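Local coordinates for lipoate-protein ligase, putative (PDB 1VQZ) that is a putative member of the lipoate-protein ligase family, whose catalytic-type domain is related to the core of class II aminoacyl-tRNA synthetases, at residues T23-N26 against I27-E31; K202-T205 against V206-R210. All coordinates share one frame; numbering follows the deposited sequence.

Each contact is local, made within its own continuous stretch of chain, and both involve the opening of a helix in the same family region. Their centres lie about 23 Å apart and their nearest atoms about 10 Å, so neither touches the other. Interaction 1, in helix 23-36, is largely buried between strands and a second helix; main-chain bonds and apolar side chains hold it, while its buried polar groups find partners elsewhere in the fold. Interaction 2 lies farther out, where a loop enters helix 206-220. There a threonine cap and an isoleucine packed on the first turn join the loop to the helix end, with charged residues on the exposed side.

Interaction 1 of 2, residues T23-N26 against I27-E31; sequences TAFN and IALEE. With EDO (1,2-ethanediol), chain N; EDO (1,2-ethanediol), chain L.
Ile-27 lies alongside Thr-23, one turn earlier, both side chains pointing the same way, with Ile-27 CD1 3.9 Å from Thr-23 CG2. CG1 of Ile-27 stands anti to its own carbonyl carbon (chi1 -69°), which carries the ethyl arm back over Thr-23 O. Thr-23 O accepts a hydrogen bond from Ile-27 N at 3.0 Å. Threonine suits the place because its methyl meets isoleucine while OG1 turns to Ser-52; both residues also touch Val-78. Ala-28 N donates to Ala-24 O. The small CB of Ala-28 can settle 3.4 Å from Phe-25 O. These are the opening turns of helix 23-36, the crossover of a beta-alpha-beta unit between strands 13-17 and 42-47. Leu-29 N bonds to Phe-25 O at 2.9 Å, and the side chains meet obliquely, Leu-29 CD1 resting 3.9 Å from Phe-25 CE2. Phe-25 can reach forward because its ring leaves beside the carbonyl carbon (chi1 173°). Glu-30 N binds Asn-26 O at 3.0 Å. The buried Asn-26 amide is satisfied by Asn-18, Asn-49 and Ser-20, and Glu-30 OE2 by Thr-97 and His-158; a very short approach of one 1,2-ethanediol to Glu-30 OE1 is doubtful in detail. Glu-31 OE1 takes a hydrogen bond from O2 of the other 1,2-ethanediol at 2.7 Å, while its OE2 forms salt bridges with Lys-35 and Lys-244.

Interaction 2 of 2, residues K202-T205 against V206-R210; sequences KKIT and VEKFR
Thr-205 caps the start of helix 206-220 and meets Lys-208 through its hydroxyl: Thr-205 OG1 accepts from Lys-208 N at 3.1 Å, with a fairly straight N-H...O angle of 162°. The torsion chi1 of 62° places OG1 between the backbone N and the carbonyl carbon, over the first turn, where it can meet the amide of Lys-208. The carbonyl of the same residue is already part of the helical pattern, since Thr-205 O receives Phe-209 N at 3.0 Å. One N-cap threonine thus serves two successive amides, one with its side chain and one with its backbone. Glu-207 folds back at chi2 toward this cap, bringing Glu-207 OE1 to 3.3 Å from Thr-205 CB.

Ile-204, just before the cap, turns its side chain onto the helix. Ile-204 CD1 lies 3.9 Å from Lys-208 CG, the two side chains crossing at about a right angle. The same Ile-204 CD1 is 4.2 Å from Phe-209 CB. The contact with Phe-209, between the residue preceding the N-cap and the fourth of the helix, is a hydrophobic staple. Lys-208 suits the exposed flank: its aliphatic root packs on isoleucine, while a bend at chi2 sends the ammonium end away. The ring of Phe-209 goes inward instead, against Leu-94 and helix 110-123.

Polar capping and apolar stapling tie the loop to the first turn and probably limit how the chain can enter the helix, and an acidic Glu-207 in the first turn probably interacts favourably with the positive end of the helix dipole.

Interaction 1 of 2, residues T23-N26 against I27-E31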
# COMPACT_ATOMS: atom_id res chain seq x y z
N THR A 23 10.44 -11.35 0.87
CA THR A 23 9.58 -10.19 0.92
C THR A 23 10.33 -8.91 0.54
O THR A 23 9.89 -8.13 -0.32
CB THR A 23 8.90 -10.04 2.31
OG1 THR A 23 8.16 -11.23 2.62
CG2 THR A 23 7.95 -8.85 2.32
N ALA A 24 11.44 -8.66 1.20
CA ALA A 24 12.19 -7.45 0.94
C ALA A 24 12.72 -7.37 -0.50
O ALA A 24 12.67 -6.29 -1.11
CB ALA A 24 13.30 -7.31 1.93
N PHE A 25 13.17 -8.49 -1.05
CA PHE A 25 13.61 -8.58 -2.42
C PHE A 25 12.45 -8.25 -3.39
O PHE A 25 12.59 -7.47 -4.34
CB PHE A 25 14.20 -9.97 -2.74
CG PHE A 25 14.51 -10.15 -4.20
CD1 PHE A 25 15.64 -9.57 -4.75
CD2 PHE A 25 13.62 -10.81 -5.03
CE1 PHE A 25 15.90 -9.70 -6.11
CE2 PHE A 25 13.85 -10.92 -6.38
CZ PHE A 25 14.99 -10.35 -6.92
N ASN A 26 11.30 -8.86 -3.12
CA ASN A 26 10.12 -8.73 -3.97
C ASN A 26 9.62 -7.30 -4.05
O ASN A 26 9.18 -6.82 -5.13
CB ASN A 26 8.99 -9.62 -3.46
CG ASN A 26 9.21 -11.13 -3.74
OD1 ASN A 26 10.12 -11.56 -4.48
ND2 ASN A 26 8.36 -11.97 -3.07
N ILE A 27 9.63 -6.63 -2.90
CA ILE A 27 9.15 -5.28 -2.83
C ILE A 27 10.15 -4.37 -3.54
O ILE A 27 9.75 -3.43 -4.27
CB ILE A 27 8.77 -4.91 -1.39
CG1 ILE A 27 7.52 -5.70 -0.98
CG2 ILE A 27 8.44 -3.42 -1.22
CD1 ILE A 27 7.18 -5.52 0.47
N ALA A 28 11.45 -4.65 -3.35
CA ALA A 28 12.52 -3.91 -4.08
C ALA A 28 12.34 -4.04 -5.62
O ALA A 28 12.49 -3.07 -6.39
CB ALA A 28 13.89 -4.40 -3.63
N LEU A 29 11.99 -5.25 -6.05
CA LEU A 29 11.83 -5.54 -7.46
C LEU A 29 10.65 -4.76 -8.01
O LEU A 29 10.73 -4.20 -9.11
CB LEU A 29 11.71 -7.05 -7.70
CG LEU A 29 11.66 -7.54 -9.16
CD1 LEU A 29 12.22 -8.87 -9.30
CD2 LEU A 29 10.22 -7.51 -9.76
N GLU A 30 9.56 -4.68 -7.22
CA GLU A 30 8.37 -3.93 -7.65
C GLU A 30 8.70 -2.44 -7.76
O GLU A 30 8.30 -1.78 -8.74
CB GLU A 30 7.19 -4.16 -6.68
CG GLU A 30 5.89 -3.45 -7.07
CD GLU A 30 4.87 -3.51 -5.98
OE1 GLU A 30 5.22 -3.15 -4.84
OE2 GLU A 30 3.71 -3.92 -6.25
N GLU A 31 9.41 -1.91 -6.76
CA GLU A 31 9.79 -0.50 -6.83
C GLU A 31 10.70 -0.19 -8.02
O GLU A 31 10.62 0.90 -8.67
CB GLU A 31 10.51 -0.07 -5.54
CG GLU A 31 10.71 1.44 -5.47
CD GLU A 31 11.49 1.90 -4.24
OE1 GLU A 31 12.58 1.37 -3.94
OE2 GLU A 31 11.01 2.83 -3.61
C1 EDO N . 15.32 3.86 -5.91
O1 EDO N . 14.05 3.89 -6.54
C2 EDO N . 15.24 2.79 -4.83
O2 EDO N . 14.50 3.25 -3.71
C1 EDO L . 3.31 -4.77 -0.79
O1 EDO L . 1.99 -5.25 -0.68
C2 EDO L . 3.34 -3.98 -2.08
O2 EDO L . 4.67 -3.73 -2.48

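Interaction 2 of 2, residues K202-T205 against V206-R210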
# COMPACT_ATOMS: atom_id res chain seq x y z
N LYS A 202 -14.04 -26.40 -7.90
CA LYS A 202 -12.90 -27.33 -7.94
C LYS A 202 -11.61 -26.67 -7.40
O LYS A 202 -11.29 -25.51 -7.72
CB LYS A 202 -12.67 -27.84 -9.36
N LYS A 203 -10.88 -27.43 -6.58
CA LYS A 203 -9.70 -26.91 -5.94
C LYS A 203 -8.52 -26.83 -6.88
O LYS A 203 -8.22 -27.76 -7.58
CB LYS A 203 -9.30 -27.78 -4.73
N ILE A 204 -7.84 -25.68 -6.87
CA ILE A 204 -6.55 -25.52 -7.49
C ILE A 204 -5.66 -24.73 -6.58
O ILE A 204 -6.14 -24.14 -5.59
CB ILE A 204 -6.66 -24.80 -8.84
CG1 ILE A 204 -7.25 -23.39 -8.65
CG2 ILE A 204 -7.50 -25.66 -9.82
CD1 ILE A 204 -7.24 -22.55 -9.94
N THR A 205 -4.36 -24.72 -6.90
CA THR A 205 -3.37 -23.97 -6.16
C THR A 205 -3.31 -22.53 -6.60
O THR A 205 -3.76 -22.13 -7.66
CB THR A 205 -1.95 -24.52 -6.31
OG1 THR A 205 -1.56 -24.42 -7.68
CG2 THR A 205 -1.85 -25.94 -5.84
N VAL A 206 -2.79 -21.73 -5.69
CA VAL A 206 -2.52 -20.34 -5.94
C VAL A 206 -1.61 -20.15 -7.15
O VAL A 206 -1.81 -19.22 -7.92
CB VAL A 206 -1.94 -19.66 -4.67
CG1 VAL A 206 -0.56 -20.24 -4.27
CG2 VAL A 206 -1.94 -18.14 -4.84
N GLU A 207 -0.63 -21.03 -7.33
CA GLU A 207 0.26 -20.95 -8.52
C GLU A 207 -0.49 -21.16 -9.81
O GLU A 207 -0.20 -20.50 -10.81
CB GLU A 207 1.38 -21.98 -8.46
CG GLU A 207 2.42 -21.77 -7.35
CD GLU A 207 1.95 -22.32 -5.98
OE1 GLU A 207 0.84 -22.89 -5.88
OE2 GLU A 207 2.69 -22.15 -4.99
N LYS A 208 -1.41 -22.13 -9.82
CA LYS A 208 -2.27 -22.38 -10.96
C LYS A 208 -3.13 -21.16 -11.26
O LYS A 208 -3.23 -20.72 -12.41
CB LYS A 208 -3.16 -23.61 -10.68
CG LYS A 208 -4.12 -23.97 -11.82
CD LYS A 208 -3.42 -24.38 -13.16
CE LYS A 208 -4.44 -24.51 -14.28
NZ LYS A 208 -3.88 -25.13 -15.52
N PHE A 209 -3.75 -20.61 -10.22
CA PHE A 209 -4.55 -19.41 -10.36
C PHE A 209 -3.71 -18.24 -10.97
O PHE A 209 -4.15 -17.56 -11.91
CB PHE A 209 -5.15 -19.01 -9.01
CG PHE A 209 -6.08 -17.82 -9.10
CD1 PHE A 209 -7.27 -17.93 -9.79
CD2 PHE A 209 -5.72 -16.60 -8.58
CE1 PHE A 209 -8.15 -16.82 -9.92
CE2 PHE A 209 -6.58 -15.50 -8.69
CZ PHE A 209 -7.80 -15.61 -9.37
N ARG A 210 -2.53 -18.03 -10.41
CA ARG A 210 -1.57 -17.03 -10.91
C ARG A 210 -1.29 -17.20 -12.41
O ARG A 210 -1.33 -16.23 -13.19
CB ARG A 210 -0.28 -17.18 -10.11
CG ARG A 210 0.90 -16.31 -10.57
CD ARG A 210 2.22 -16.79 -10.00
NE ARG A 210 2.55 -18.09 -10.59
CZ ARG A 210 3.42 -18.97 -10.10
NH1 ARG A 210 4.11 -18.71 -9.03
NH2 ARG A 210 3.63 -20.13 -10.72